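Local coordinates for protein soluble inorganic pyrophosphatase (PDB 5WRT) that probably hydrolyses inorganic pyrophosphate to phosphate in a magnesium-dependent reaction, through the family I pyrophosphatase domain that makes up most of this fragment, at residues E110-R115 with A146-G151; W155-I160 with R219-A224; R59-Q64 with I72-K77. All coordinates share one frame; numbering follows the deposited sequence.

Contact 1: residues E110-R115 with A146-G151; sequences EVFHAR and AMIDGG
I148 carries most of the apolar contact with the loop E110-R115, using two atoms of its longer branch. Its CG1 approaches the F112 ring at the edge, near the ring plane, with I148 CG1 3.6 Å from F112 CD2. The torsion chi1 of I148 sets CG1 anti to the carbonyl carbon; CD1, turned by chi2 (-60°), lies against two residues of the loop, 3.9 Å from A114 CB and 4.3 Å from V111 CB. A looser touch, V111 CG1 to A146 CB at 4.3 Å, extends the apolar contact toward the start of segment A146-G151.

The loop residues present themselves through a type I' beta turn from V111 to A114, with F112 and H113, both at positive phi, at its corners. A114 N closes the turn by bonding V111 O at 3.0 Å. This turn precedes strand 115-125 and packs against the end of strand 136-149, just where the chain bends through G150 and G151 to return antiparallel as strand 152-161. The contact thus covers the tip of a beta hairpin belonging to the central barrel of family I pyrophosphatases.

Polar contact is slight and involves the backbone of G151. R115 N donates to G151 O over 3.3 Å, a weak bond although its angle at the hydrogen is 158°. A114 CB presses on the same oxygen, also 3.3 Å from G151 O. The bend of R115 at chi2 (-95°) sets its CD beside G151 O, and one face of the guanidinium lies over G151 C, which is 3.8 Å from R115 NH1, while G150 O stands oblique to the group. At the far tip, R115 NH2 makes a long, weak ion pair with E152.

Contact 2: residues W155-I160 with R219-A224; sequences WKVLAI and RVVYRA
W155 turns the face of its indole to V220, and following its atoms outward maps most of this interface. CB points from strand 155-160 toward the helix, and chi1 sets CG beside the backbone N, anti to the carbonyl carbon. CG is met by one methyl, V220 CG1, at 3.8 Å from W155 CG, and the same methyl lies 3.9 Å from W155 CD1. At NE1 a second partner joins: R223 NH2 stands 4.0 Å from W155 NE1, oblique to the indole, whereas NE1 lies near the guanidinium plane at its edge. Both nitrogens are donors and no hydrogen bond joins them; with the planes 43° apart the groups do not stack either. Across the six-membered ring the second methyl takes over, with V220 CG2 3.7 Å from W155 CE2 and only slightly farther from CZ2 and CH2. V220 CG2 sits 3.7 Å from the centroid of that ring and 11° off its normal, a CH-pi contact over the centre of the face.

Beside the indole, V157 CG2 adds an aliphatic touch, 4.3 Å from V220 CG1, and a still looser one to V221. The axes of strand and helix approach to 10.3 Å at an angle of 122°, a separation bridged by these valines and the indole. L121 of strand 115-125 also packs against V220, V221 and W155. Such packing of the C-terminal helix, 214-232, across the barrel is characteristic of the family I pyrophosphatase fold, here close to D154, the magnesium ligand preceding W155, with the two side chains about 6 Å apart.

Contact 3: residues R59-Q64 with I72-K77; sequences RKMEMQ and IMQDLK
E62 and D75 bring two carboxylates side by side across this pair of strands, pointing the same way with planes 29° apart and E62 OE1 4.2 Å from D75 OD1. A water donates to both of these oxygens and takes a weak bond from Q64 NE2, which joins the two acid groups without direct contact. The other oxygen of D75 is held by R83 and, more weakly, by K60, whose extended chain runs alongside D75 to a long salt bridge of 3.5 Å between K60 NZ and D75 OD2.

The backbone of E62 is held too. Its carbonyl accepts twice, from opposite faces of its plane: M73 N lies 3.0 Å from E62 O, and Q64 NE2 also approaches E62 O to 3.0 Å, standing 54° out of the carbonyl plane. The bend of Q64 at chi2 (-58°) turns CD back, which brings NE2 within reach of this carbonyl, while its CG packs against M73. E62 N returns a bond to M73 O at 2.9 Å, completing an antiparallel hydrogen-bonded pair. Beyond it, at the inverse gamma turn centred on K60, D75 N bonds K60 O at 2.7 Å.

M61, M63, I72 and Q74 occupy one face of the strands. M61 SD lies over Q74, 3.6 Å from Q74 CB, and M63 CG meets I72 CG1. Q74 NE2 bonds R83 O and shares a second water with R59 NE. The whole is a beta hairpin at one side of a three-stranded antiparallel sheet, bordering the metal site: the E62 side chain lies about 5 Å from a bound magnesium ion, and M63 N bonds E52, a magnesium ligand seen in structures of this protein, although no ion is bound to E52 in this chain.

Overall arrangement
Contacts 1 and 2 share one sheet: strands 136-149 and 152-161 follow each other in the chain and pair antiparallel, and the contacts meet where A146 CB lies 3.5 Å from W155 CZ3, though their centres are 15 Å apart. Contact 3 closes earlier in the chain and touches neither, its nearest atoms about 8 Å from both. Contacts 2 and 3 lie close to the magnesium site formed by D117, D122 and D154, and contact 1 lies farther off. The side chain of E62 in contact 3 is about 5 Å from a bound magnesium ion, that of W155 in contact 2 about 6 Å, and that of I148 in contact 1 about 10 Å.

Contact 1: residues E110-R115 with A146-G151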
ATOM      1  N   GLU A 110      18.523  15.392  -9.951  1.00 39.68           N
ATOM      2  CA  GLU A 110      17.187  14.811 -10.028  1.00 38.98           C
ATOM      3  C   GLU A 110      16.923  13.763  -8.955  1.00 38.12           C
ATOM      4  O   GLU A 110      15.757  13.475  -8.667  1.00 35.60           O
ATOM      5  CB  GLU A 110      16.985  14.260 -11.433  1.00 38.25           C
ATOM      6  CG  GLU A 110      17.119  15.377 -12.457  1.00 40.80           C
ATOM      7  CD  GLU A 110      18.495  15.438 -13.095  1.00 43.83           C
ATOM      8  OE1 GLU A 110      18.618  16.036 -14.186  1.00 43.56           O
ATOM      9  OE2 GLU A 110      19.464  14.944 -12.477  1.00 45.38           O
ATOM     10  N   VAL A 111      17.962  13.190  -8.359  1.00 37.71           N
ATOM     11  CA  VAL A 111      17.799  12.209  -7.298  1.00 36.32           C
ATOM     12  C   VAL A 111      18.294  12.758  -5.960  1.00 37.55           C
ATOM     13  O   VAL A 111      18.651  11.991  -5.071  1.00 36.59           O
ATOM     14  CB  VAL A 111      18.493  10.885  -7.656  1.00 34.90           C
ATOM     15  CG1 VAL A 111      17.885  10.297  -8.919  1.00 32.86           C
ATOM     16  CG2 VAL A 111      19.986  11.094  -7.833  1.00 38.66           C
ATOM     17  N   PHE A 112      18.305  14.085  -5.814  1.00 38.51           N
ATOM     18  CA  PHE A 112      18.748  14.761  -4.592  1.00 38.22           C
ATOM     19  C   PHE A 112      20.177  14.380  -4.222  1.00 39.79           C
ATOM     20  O   PHE A 112      20.534  14.362  -3.040  1.00 39.79           O
ATOM     21  CB  PHE A 112      17.815  14.476  -3.410  1.00 38.28           C
ATOM     22  CG  PHE A 112      16.355  14.590  -3.736  1.00 38.94           C
ATOM     23  CD1 PHE A 112      15.719  15.819  -3.709  1.00 39.63           C
ATOM     24  CD2 PHE A 112      15.610  13.462  -4.029  1.00 36.80           C
ATOM     25  CE1 PHE A 112      14.374  15.921  -3.999  1.00 39.67           C
ATOM     26  CE2 PHE A 112      14.264  13.557  -4.316  1.00 34.96           C
ATOM     27  CZ  PHE A 112      13.644  14.789  -4.301  1.00 36.74           C
ATOM     28  N   HIS A 113      21.001  14.075  -5.225  1.00 40.45           N
ATOM     29  CA  HIS A 113      22.394  13.670  -5.034  1.00 42.06           C
ATOM     30  C   HIS A 113      22.527  12.444  -4.127  1.00 42.20           C
ATOM     31  O   HIS A 113      23.593  12.213  -3.547  1.00 43.83           O
ATOM     32  CB  HIS A 113      23.227  14.834  -4.481  1.00 46.68           C
ATOM     33  CG  HIS A 113      23.299  16.015  -5.399  1.00 46.51           C
ATOM     34  ND1 HIS A 113      23.814  15.937  -6.675  1.00 45.73           N
ATOM     35  CD2 HIS A 113      22.904  17.299  -5.232  1.00 46.59           C
ATOM     36  CE1 HIS A 113      23.740  17.122  -7.252  1.00 47.36           C
ATOM     37  NE2 HIS A 113      23.193  17.968  -6.397  1.00 48.99           N
ATOM     38  N   ALA A 114      21.459  11.658  -3.995  1.00 40.07           N
ATOM     39  CA  ALA A 114      21.468  10.469  -3.152  1.00 38.34           C
ATOM     40  C   ALA A 114      22.464   9.432  -3.661  1.00 37.51           C
ATOM     41  O   ALA A 114      22.818   9.398  -4.844  1.00 37.31           O
ATOM     42  CB  ALA A 114      20.070   9.855  -3.084  1.00 37.10           C
ATOM     43  N   ARG A 115      22.934   8.587  -2.748  1.00 38.24           N
ATOM     44  CA  ARG A 115      23.929   7.584  -3.088  1.00 36.61           C
ATOM     45  C   ARG A 115      23.278   6.210  -3.221  1.00 35.81           C
ATOM     46  O   ARG A 115      22.113   6.007  -2.883  1.00 35.47           O
ATOM     47  CB  ARG A 115      25.048   7.542  -2.042  1.00 39.15           C
ATOM     48  CG  ARG A 115      24.674   6.746  -0.805  1.00 41.93           C
ATOM     49  CD  ARG A 115      24.127   7.601   0.333  1.00 42.64           C
ATOM     50  NE  ARG A 115      23.851   6.778   1.513  1.00 43.26           N
ATOM     51  CZ  ARG A 115      23.374   7.236   2.668  1.00 43.12           C
ATOM     52  NH1 ARG A 115      23.101   8.526   2.819  1.00 43.87           N
ATOM     53  NH2 ARG A 115      23.153   6.395   3.670  1.00 42.15           N
ATOM     54  N   ALA A 146      12.518   6.132  -8.972  1.00 22.93           N
ATOM     55  CA  ALA A 146      13.716   6.520  -8.227  1.00 24.64           C
ATOM     56  C   ALA A 146      13.312   6.885  -6.803  1.00 26.49           C
ATOM     57  O   ALA A 146      13.219   8.055  -6.432  1.00 28.36           O
ATOM     58  CB  ALA A 146      14.429   7.674  -8.922  1.00 26.22           C
ATOM     59  N   MET A 147      13.085   5.858  -5.990  1.00 27.55           N
ATOM     60  CA  MET A 147      12.721   6.078  -4.598  1.00 28.94           C
ATOM     61  C   MET A 147      13.949   6.506  -3.800  1.00 30.24           C
ATOM     62  O   MET A 147      15.050   5.984  -3.996  1.00 29.38           O
ATOM     63  CB  MET A 147      12.085   4.817  -4.010  1.00 27.61           C
ATOM     64  CG  MET A 147      11.311   5.051  -2.720  1.00 31.71           C
ATOM     65  SD  MET A 147      11.172   3.601  -1.656  1.00 35.59           S
ATOM     66  CE  MET A 147      12.855   3.398  -1.104  1.00 31.64           C
ATOM     67  N   ILE A 148      13.754   7.476  -2.911  1.00 28.49           N
ATOM     68  CA  ILE A 148      14.799   7.969  -2.020  1.00 32.13           C
ATOM     69  C   ILE A 148      14.439   7.560  -0.598  1.00 33.54           C
ATOM     70  O   ILE A 148      13.461   8.060  -0.028  1.00 32.27           O
ATOM     71  CB  ILE A 148      14.974   9.489  -2.130  1.00 33.63           C
ATOM     72  CG1 ILE A 148      15.181   9.902  -3.588  1.00 32.83           C
ATOM     73  CG2 ILE A 148      16.146   9.950  -1.279  1.00 34.06           C
ATOM     74  CD1 ILE A 148      16.390   9.269  -4.232  1.00 31.89           C
ATOM     75  N   ASP A 149      15.225   6.651  -0.025  1.00 38.09           N
ATOM     76  CA  ASP A 149      15.008   6.148   1.330  1.00 38.85           C
ATOM     77  C   ASP A 149      16.123   6.692   2.215  1.00 42.27           C
ATOM     78  O   ASP A 149      17.215   6.119   2.273  1.00 42.04           O
ATOM     79  CB  ASP A 149      14.985   4.622   1.352  1.00 39.95           C
ATOM     80  CG  ASP A 149      14.428   4.060   2.651  1.00 42.20           C
ATOM     81  OD1 ASP A 149      14.483   4.757   3.688  1.00 42.62           O
ATOM     82  OD2 ASP A 149      13.929   2.913   2.633  1.00 39.53           O
ATOM     83  N   GLY A 150      15.839   7.791   2.911  1.00 42.99           N
ATOM     84  CA  GLY A 150      16.801   8.409   3.804  1.00 43.45           C
ATOM     85  C   GLY A 150      18.149   8.682   3.171  1.00 41.93           C
ATOM     86  O   GLY A 150      19.165   8.128   3.603  1.00 41.24           O
ATOM     87  N   GLY A 151      18.172   9.527   2.142  1.00 38.48           N
ATOM     88  CA  GLY A 151      19.407   9.865   1.469  1.00 38.38           C
ATOM     89  C   GLY A 151      19.993   8.776   0.599  1.00 36.88           C
ATOM     90  O   GLY A 151      21.029   9.008  -0.034  1.00 36.55           O
TER

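Contact 2: residues W155-I160 with R219-A224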
ATOM      1  N   TRP A 155      16.358   2.455  -6.372  1.00 22.80           N
ATOM      2  CA  TRP A 155      15.590   2.235  -7.591  1.00 21.96           C
ATOM      3  C   TRP A 155      14.649   1.049  -7.433  1.00 21.42           C
ATOM      4  O   TRP A 155      14.997   0.030  -6.830  1.00 21.40           O
ATOM      5  CB  TRP A 155      16.520   1.977  -8.776  1.00 22.03           C
ATOM      6  CG  TRP A 155      17.277   3.163  -9.276  1.00 23.35           C
ATOM      7  CD1 TRP A 155      18.583   3.460  -9.029  1.00 24.31           C
ATOM      8  CD2 TRP A 155      16.784   4.200 -10.134  1.00 22.84           C
ATOM      9  NE1 TRP A 155      18.934   4.620  -9.672  1.00 25.33           N
ATOM     10  CE2 TRP A 155      17.847   5.097 -10.356  1.00 24.50           C
ATOM     11  CE3 TRP A 155      15.546   4.459 -10.731  1.00 22.87           C
ATOM     12  CZ2 TRP A 155      17.712   6.234 -11.150  1.00 24.28           C
ATOM     13  CZ3 TRP A 155      15.414   5.590 -11.521  1.00 23.19           C
ATOM     14  CH2 TRP A 155      16.491   6.463 -11.720  1.00 23.94           C
ATOM     15  N   LYS A 156      13.451   1.183  -7.992  1.00 22.14           N
ATOM     16  CA  LYS A 156      12.526   0.067  -8.160  1.00 20.81           C
ATOM     17  C   LYS A 156      12.273  -0.071  -9.658  1.00 21.33           C
ATOM     18  O   LYS A 156      11.455   0.659 -10.227  1.00 21.00           O
ATOM     19  CB  LYS A 156      11.232   0.287  -7.380  1.00 20.21           C
ATOM     20  CG  LYS A 156      11.443   0.572  -5.901  1.00 20.58           C
ATOM     21  CD  LYS A 156      12.193  -0.565  -5.225  1.00 20.88           C
ATOM     22  CE  LYS A 156      12.416  -0.281  -3.747  1.00 23.12           C
ATOM     23  NZ  LYS A 156      13.509  -1.111  -3.166  1.00 22.42           N
ATOM     24  N   VAL A 157      12.993  -0.986 -10.297  1.00 22.00           N
ATOM     25  CA  VAL A 157      12.817  -1.235 -11.722  1.00 20.97           C
ATOM     26  C   VAL A 157      11.539  -2.034 -11.927  1.00 20.52           C
ATOM     27  O   VAL A 157      11.263  -2.993 -11.196  1.00 20.73           O
ATOM     28  CB  VAL A 157      14.040  -1.974 -12.295  1.00 21.12           C
ATOM     29  CG1 VAL A 157      13.835  -2.298 -13.771  1.00 20.94           C
ATOM     30  CG2 VAL A 157      15.305  -1.156 -12.094  1.00 20.63           C
ATOM     31  N   LEU A 158      10.753  -1.645 -12.926  1.00 20.50           N
ATOM     32  CA  LEU A 158       9.531  -2.355 -13.273  1.00 21.72           C
ATOM     33  C   LEU A 158       9.785  -3.216 -14.502  1.00 22.53           C
ATOM     34  O   LEU A 158      10.403  -2.765 -15.471  1.00 22.85           O
ATOM     35  CB  LEU A 158       8.380  -1.383 -13.539  1.00 20.80           C
ATOM     36  CG  LEU A 158       8.279  -0.167 -12.614  1.00 23.09           C
ATOM     37  CD1 LEU A 158       7.237   0.813 -13.130  1.00 24.75           C
ATOM     38  CD2 LEU A 158       7.961  -0.589 -11.186  1.00 22.82           C
ATOM     39  N   ALA A 159       9.301  -4.455 -14.461  1.00 21.22           N
ATOM     40  CA  ALA A 159       9.597  -5.409 -15.518  1.00 21.98           C
ATOM     41  C   ALA A 159       8.414  -6.347 -15.702  1.00 23.29           C
ATOM     42  O   ALA A 159       7.527  -6.435 -14.850  1.00 23.58           O
ATOM     43  CB  ALA A 159      10.872  -6.202 -15.210  1.00 21.55           C
ATOM     44  N   ILE A 160       8.409  -7.049 -16.834  1.00 23.27           N
ATOM     45  CA  ILE A 160       7.364  -8.014 -17.150  1.00 25.24           C
ATOM     46  C   ILE A 160       8.017  -9.345 -17.500  1.00 25.87           C
ATOM     47  O   ILE A 160       8.989  -9.391 -18.262  1.00 25.09           O
ATOM     48  CB  ILE A 160       6.446  -7.530 -18.291  1.00 25.65           C
ATOM     49  CG1 ILE A 160       5.394  -8.594 -18.614  1.00 27.23           C
ATOM     50  CG2 ILE A 160       7.248  -7.157 -19.531  1.00 26.43           C
ATOM     51  CD1 ILE A 160       4.336  -8.747 -17.543  1.00 26.86           C
ATOM     52  N   ARG A 219      19.446   1.537 -18.622  1.00 25.03           N
ATOM     53  CA  ARG A 219      20.720   2.127 -18.225  1.00 26.92           C
ATOM     54  C   ARG A 219      20.948   2.019 -16.722  1.00 26.44           C
ATOM     55  O   ARG A 219      22.096   1.901 -16.280  1.00 26.64           O
ATOM     56  CB  ARG A 219      20.786   3.589 -18.666  1.00 25.87           C
ATOM     57  CG  ARG A 219      21.009   3.787 -20.159  1.00 27.00           C
ATOM     58  CD  ARG A 219      21.199   5.260 -20.486  1.00 29.67           C
ATOM     59  NE  ARG A 219      19.931   5.977 -20.609  1.00 29.94           N
ATOM     60  CZ  ARG A 219      19.191   6.007 -21.714  1.00 30.55           C
ATOM     61  NH1 ARG A 219      19.592   5.364 -22.804  1.00 29.41           N
ATOM     62  NH2 ARG A 219      18.052   6.687 -21.733  1.00 28.22           N
ATOM     63  N   VAL A 220      19.878   2.072 -15.926  1.00 24.58           N
ATOM     64  CA  VAL A 220      20.013   1.857 -14.488  1.00 25.57           C
ATOM     65  C   VAL A 220      20.578   0.469 -14.213  1.00 24.67           C
ATOM     66  O   VAL A 220      21.483   0.304 -13.385  1.00 25.93           O
ATOM     67  CB  VAL A 220      18.659   2.071 -13.786  1.00 25.46           C
ATOM     68  CG1 VAL A 220      18.681   1.479 -12.383  1.00 24.73           C
ATOM     69  CG2 VAL A 220      18.307   3.553 -13.738  1.00 24.22           C
ATOM     70  N   VAL A 221      20.071  -0.547 -14.917  1.00 24.78           N
ATOM     71  CA  VAL A 221      20.559  -1.908 -14.717  1.00 25.15           C
ATOM     72  C   VAL A 221      22.002  -2.042 -15.194  1.00 27.29           C
ATOM     73  O   VAL A 221      22.831  -2.668 -14.522  1.00 26.18           O
ATOM     74  CB  VAL A 221      19.634  -2.919 -15.419  1.00 24.54           C
ATOM     75  CG1 VAL A 221      20.055  -4.343 -15.084  1.00 23.27           C
ATOM     76  CG2 VAL A 221      18.187  -2.681 -15.018  1.00 23.09           C
ATOM     77  N   TYR A 222      22.324  -1.465 -16.357  1.00 26.45           N
ATOM     78  CA  TYR A 222      23.693  -1.526 -16.865  1.00 28.15           C
ATOM     79  C   TYR A 222      24.680  -0.949 -15.859  1.00 27.65           C
ATOM     80  O   TYR A 222      25.706  -1.568 -15.552  1.00 30.81           O
ATOM     81  CB  TYR A 222      23.816  -0.770 -18.190  1.00 27.76           C
ATOM     82  CG  TYR A 222      23.009  -1.315 -19.344  1.00 28.59           C
ATOM     83  CD1 TYR A 222      22.852  -2.683 -19.535  1.00 29.27           C
ATOM     84  CD2 TYR A 222      22.436  -0.453 -20.270  1.00 28.80           C
ATOM     85  CE1 TYR A 222      22.123  -3.173 -20.606  1.00 28.71           C
ATOM     86  CE2 TYR A 222      21.712  -0.930 -21.337  1.00 30.29           C
ATOM     87  CZ  TYR A 222      21.556  -2.287 -21.502  1.00 30.82           C
ATOM     88  OH  TYR A 222      20.831  -2.746 -22.575  1.00 32.21           O
ATOM     89  N   ARG A 223      24.392   0.251 -15.347  1.00 27.26           N
ATOM     90  CA  ARG A 223      25.316   0.904 -14.425  1.00 30.01           C
ATOM     91  C   ARG A 223      25.535   0.068 -13.170  1.00 30.52           C
ATOM     92  O   ARG A 223      26.673  -0.082 -12.709  1.00 30.45           O
ATOM     93  CB  ARG A 223      24.799   2.294 -14.059  1.00 30.22           C
ATOM     94  CG  ARG A 223      25.787   3.119 -13.251  1.00 34.47           C
ATOM     95  CD  ARG A 223      25.309   4.548 -13.076  1.00 38.63           C
ATOM     96  NE  ARG A 223      23.974   4.612 -12.489  1.00 38.39           N
ATOM     97  CZ  ARG A 223      22.919   5.154 -13.091  1.00 38.60           C
ATOM     98  NH1 ARG A 223      23.045   5.684 -14.301  1.00 39.38           N
ATOM     99  NH2 ARG A 223      21.741   5.168 -12.482  1.00 35.76           N
ATOM    100  N   ALA A 224      24.460  -0.493 -12.609  1.00 29.00           N
ATOM    101  CA  ALA A 224      24.608  -1.371 -11.453  1.00 28.68           C
ATOM    102  C   ALA A 224      25.364  -2.641 -11.814  1.00 29.12           C
ATOM    103  O   ALA A 224      26.098  -3.184 -10.980  1.00 28.93           O
ATOM    104  CB  ALA A 224      23.237  -1.713 -10.868  1.00 26.30           C
TER

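Contact 3: residues R59-Q64 with I72-K77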
ATOM      1  N   ARG A  59       6.538 -11.441   3.967  1.00 30.06           N
ATOM      2  CA  ARG A  59       7.781 -11.759   4.656  1.00 32.74           C
ATOM      3  C   ARG A  59       8.961 -11.196   3.873  1.00 31.92           C
ATOM      4  O   ARG A  59       9.038 -11.332   2.649  1.00 31.41           O
ATOM      5  CB  ARG A  59       7.944 -13.270   4.819  1.00 35.33           C
ATOM      6  CG  ARG A  59       6.925 -13.922   5.729  1.00 36.29           C
ATOM      7  CD  ARG A  59       7.278 -15.381   5.980  1.00 39.89           C
ATOM      8  NE  ARG A  59       6.382 -15.992   6.957  1.00 41.96           N
ATOM      9  CZ  ARG A  59       5.306 -16.706   6.643  1.00 44.16           C
ATOM     10  NH1 ARG A  59       4.988 -16.906   5.371  1.00 43.22           N
ATOM     11  NH2 ARG A  59       4.549 -17.222   7.603  1.00 44.61           N
ATOM     12  N   LYS A  60       9.892 -10.567   4.589  1.00 31.88           N
ATOM     13  CA  LYS A  60      11.029  -9.901   3.956  1.00 32.35           C
ATOM     14  C   LYS A  60      12.099 -10.944   3.649  1.00 32.48           C
ATOM     15  O   LYS A  60      13.088 -11.109   4.368  1.00 34.43           O
ATOM     16  CB  LYS A  60      11.563  -8.786   4.848  1.00 31.93           C
ATOM     17  CG  LYS A  60      12.650  -7.938   4.206  1.00 31.46           C
ATOM     18  CD  LYS A  60      12.705  -6.554   4.833  1.00 33.39           C
ATOM     19  CE  LYS A  60      13.944  -5.792   4.391  1.00 33.12           C
ATOM     20  NZ  LYS A  60      14.336  -4.736   5.364  1.00 37.84           N
ATOM     21  N   MET A  61      11.889 -11.662   2.549  1.00 29.25           N
ATOM     22  CA  MET A  61      12.875 -12.618   2.065  1.00 30.27           C
ATOM     23  C   MET A  61      13.915 -11.895   1.222  1.00 29.55           C
ATOM     24  O   MET A  61      13.579 -11.057   0.382  1.00 29.40           O
ATOM     25  CB  MET A  61      12.198 -13.715   1.244  1.00 30.34           C
ATOM     26  CG  MET A  61      10.998 -14.348   1.934  1.00 32.79           C
ATOM     27  SD  MET A  61      11.424 -15.233   3.445  1.00 34.43           S
ATOM     28  CE  MET A  61      12.492 -16.516   2.801  1.00 36.15           C
ATOM     29  N   GLU A  62      15.183 -12.238   1.434  1.00 29.42           N
ATOM     30  CA  GLU A  62      16.274 -11.602   0.708  1.00 29.13           C
ATOM     31  C   GLU A  62      17.434 -12.573   0.574  1.00 31.91           C
ATOM     32  O   GLU A  62      17.621 -13.460   1.409  1.00 33.81           O
ATOM     33  CB  GLU A  62      16.778 -10.333   1.415  1.00 29.15           C
ATOM     34  CG  GLU A  62      15.810  -9.168   1.450  1.00 31.56           C
ATOM     35  CD  GLU A  62      16.322  -8.014   2.291  1.00 35.13           C
ATOM     36  OE1 GLU A  62      17.254  -8.226   3.101  1.00 35.26           O
ATOM     37  OE2 GLU A  62      15.792  -6.896   2.138  1.00 34.35           O
ATOM     38  N   MET A  63      18.209 -12.393  -0.493  1.00 30.39           N
ATOM     39  CA  MET A  63      19.473 -13.104  -0.626  1.00 30.32           C
ATOM     40  C   MET A  63      20.414 -12.704   0.504  1.00 32.31           C
ATOM     41  O   MET A  63      20.603 -11.516   0.778  1.00 30.99           O
ATOM     42  CB  MET A  63      20.110 -12.794  -1.980  1.00 29.91           C
ATOM     43  CG  MET A  63      19.353 -13.362  -3.169  1.00 30.22           C
ATOM     44  SD  MET A  63      20.221 -13.137  -4.736  1.00 29.24           S
ATOM     45  CE  MET A  63      20.002 -11.379  -5.011  1.00 29.04           C
ATOM     46  N   GLN A  64      21.008 -13.701   1.159  1.00 33.62           N
ATOM     47  CA  GLN A  64      21.942 -13.466   2.262  1.00 33.66           C
ATOM     48  C   GLN A  64      23.348 -13.420   1.674  1.00 34.73           C
ATOM     49  O   GLN A  64      24.006 -14.444   1.492  1.00 35.70           O
ATOM     50  CB  GLN A  64      21.801 -14.546   3.328  1.00 36.20           C
ATOM     51  CG  GLN A  64      20.402 -14.654   3.924  1.00 35.40           C
ATOM     52  CD  GLN A  64      19.930 -13.351   4.545  1.00 36.10           C
ATOM     53  OE1 GLN A  64      20.629 -12.750   5.361  1.00 37.28           O
ATOM     54  NE2 GLN A  64      18.738 -12.909   4.162  1.00 34.20           N
ATOM     55  N   ILE A  72      18.493 -17.464  -0.125  1.00 33.87           N
ATOM     56  CA  ILE A  72      17.385 -16.574   0.199  1.00 33.01           C
ATOM     57  C   ILE A  72      16.798 -17.039   1.524  1.00 34.19           C
ATOM     58  O   ILE A  72      16.387 -18.196   1.662  1.00 35.60           O
ATOM     59  CB  ILE A  72      16.324 -16.570  -0.911  1.00 32.61           C
ATOM     60  CG1 ILE A  72      16.917 -16.027  -2.211  1.00 30.59           C
ATOM     61  CG2 ILE A  72      15.111 -15.745  -0.498  1.00 30.61           C
ATOM     62  CD1 ILE A  72      15.968 -16.087  -3.382  1.00 29.83           C
ATOM     63  N   MET A  73      16.755 -16.132   2.496  1.00 34.46           N
ATOM     64  CA  MET A  73      16.203 -16.398   3.816  1.00 35.53           C
ATOM     65  C   MET A  73      15.433 -15.167   4.261  1.00 34.50           C
ATOM     66  O   MET A  73      15.507 -14.106   3.635  1.00 33.38           O
ATOM     67  CB  MET A  73      17.304 -16.731   4.836  1.00 36.74           C
ATOM     68  CG  MET A  73      18.311 -17.775   4.379  1.00 38.54           C
ATOM     69  SD  MET A  73      19.486 -18.243   5.667  1.00 41.38           S
ATOM     70  CE  MET A  73      18.416 -19.037   6.865  1.00 42.13           C
ATOM     71  N   GLN A  74      14.686 -15.307   5.351  1.00 37.25           N
ATOM     72  CA  GLN A  74      13.914 -14.189   5.870  1.00 35.47           C
ATOM     73  C   GLN A  74      14.812 -13.253   6.668  1.00 37.73           C
ATOM     74  O   GLN A  74      15.645 -13.694   7.467  1.00 38.42           O
ATOM     75  CB  GLN A  74      12.758 -14.685   6.739  1.00 35.36           C
ATOM     76  CG  GLN A  74      11.790 -13.586   7.144  1.00 35.25           C
ATOM     77  CD  GLN A  74      10.461 -14.130   7.623  1.00 36.16           C
ATOM     78  OE1 GLN A  74      10.234 -15.339   7.618  1.00 39.04           O
ATOM     79  NE2 GLN A  74       9.568 -13.235   8.033  1.00 35.71           N
ATOM     80  N   ASP A  75      14.648 -11.954   6.432  1.00 37.08           N
ATOM     81  CA  ASP A  75      15.426 -10.953   7.148  1.00 38.80           C
ATOM     82  C   ASP A  75      15.104 -10.990   8.638  1.00 40.22           C
ATOM     83  O   ASP A  75      13.996 -11.342   9.051  1.00 39.53           O
ATOM     84  CB  ASP A  75      15.145  -9.563   6.576  1.00 36.99           C
ATOM     85  CG  ASP A  75      16.136  -8.520   7.056  1.00 38.59           C
ATOM     86  OD1 ASP A  75      17.316  -8.871   7.268  1.00 41.23           O
ATOM     87  OD2 ASP A  75      15.736  -7.348   7.212  1.00 39.49           O
ATOM     88  N   LEU A  76      16.092 -10.622   9.450  1.00 43.01           N
ATOM     89  CA  LEU A  76      15.958 -10.592  10.900  1.00 44.58           C
ATOM     90  C   LEU A  76      16.026  -9.162  11.417  1.00 44.24           C
ATOM     91  O   LEU A  76      16.771  -8.332  10.886  1.00 42.79           O
ATOM     92  CB  LEU A  76      17.043 -11.438  11.574  1.00 45.85           C
ATOM     93  CG  LEU A  76      17.148 -12.903  11.149  1.00 47.48           C
ATOM     94  CD1 LEU A  76      18.270 -13.604  11.904  1.00 48.13           C
ATOM     95  CD2 LEU A  76      15.824 -13.618  11.368  1.00 47.96           C
ATOM     96  N   LYS A  77      15.233  -8.882  12.449  1.00 48.63           N
ATOM     97  CA  LYS A  77      15.356  -7.667  13.246  1.00 49.61           C
ATOM     98  C   LYS A  77      16.570  -7.762  14.169  1.00 52.49           C
ATOM     99  O   LYS A  77      17.176  -8.824  14.331  1.00 53.62           O
ATOM    100  CB  LYS A  77      14.092  -7.451  14.079  1.00 49.72           C
ATOM    101  CG  LYS A  77      12.872  -6.989  13.307  1.00 48.07           C
ATOM    102  CD  LYS A  77      11.644  -7.019  14.203  1.00 45.73           C
ATOM    103  CE  LYS A  77      10.373  -6.780  13.413  1.00 46.58           C
ATOM    104  NZ  LYS A  77       9.214  -7.492  14.020  1.00 47.50           N
TER
HETATM  105  O   HOH W   1       7.023 -14.297   9.344  1.00 39.48           O
HETATM  106  O   HOH W   2      18.338  -9.757   5.108  1.00 38.51           O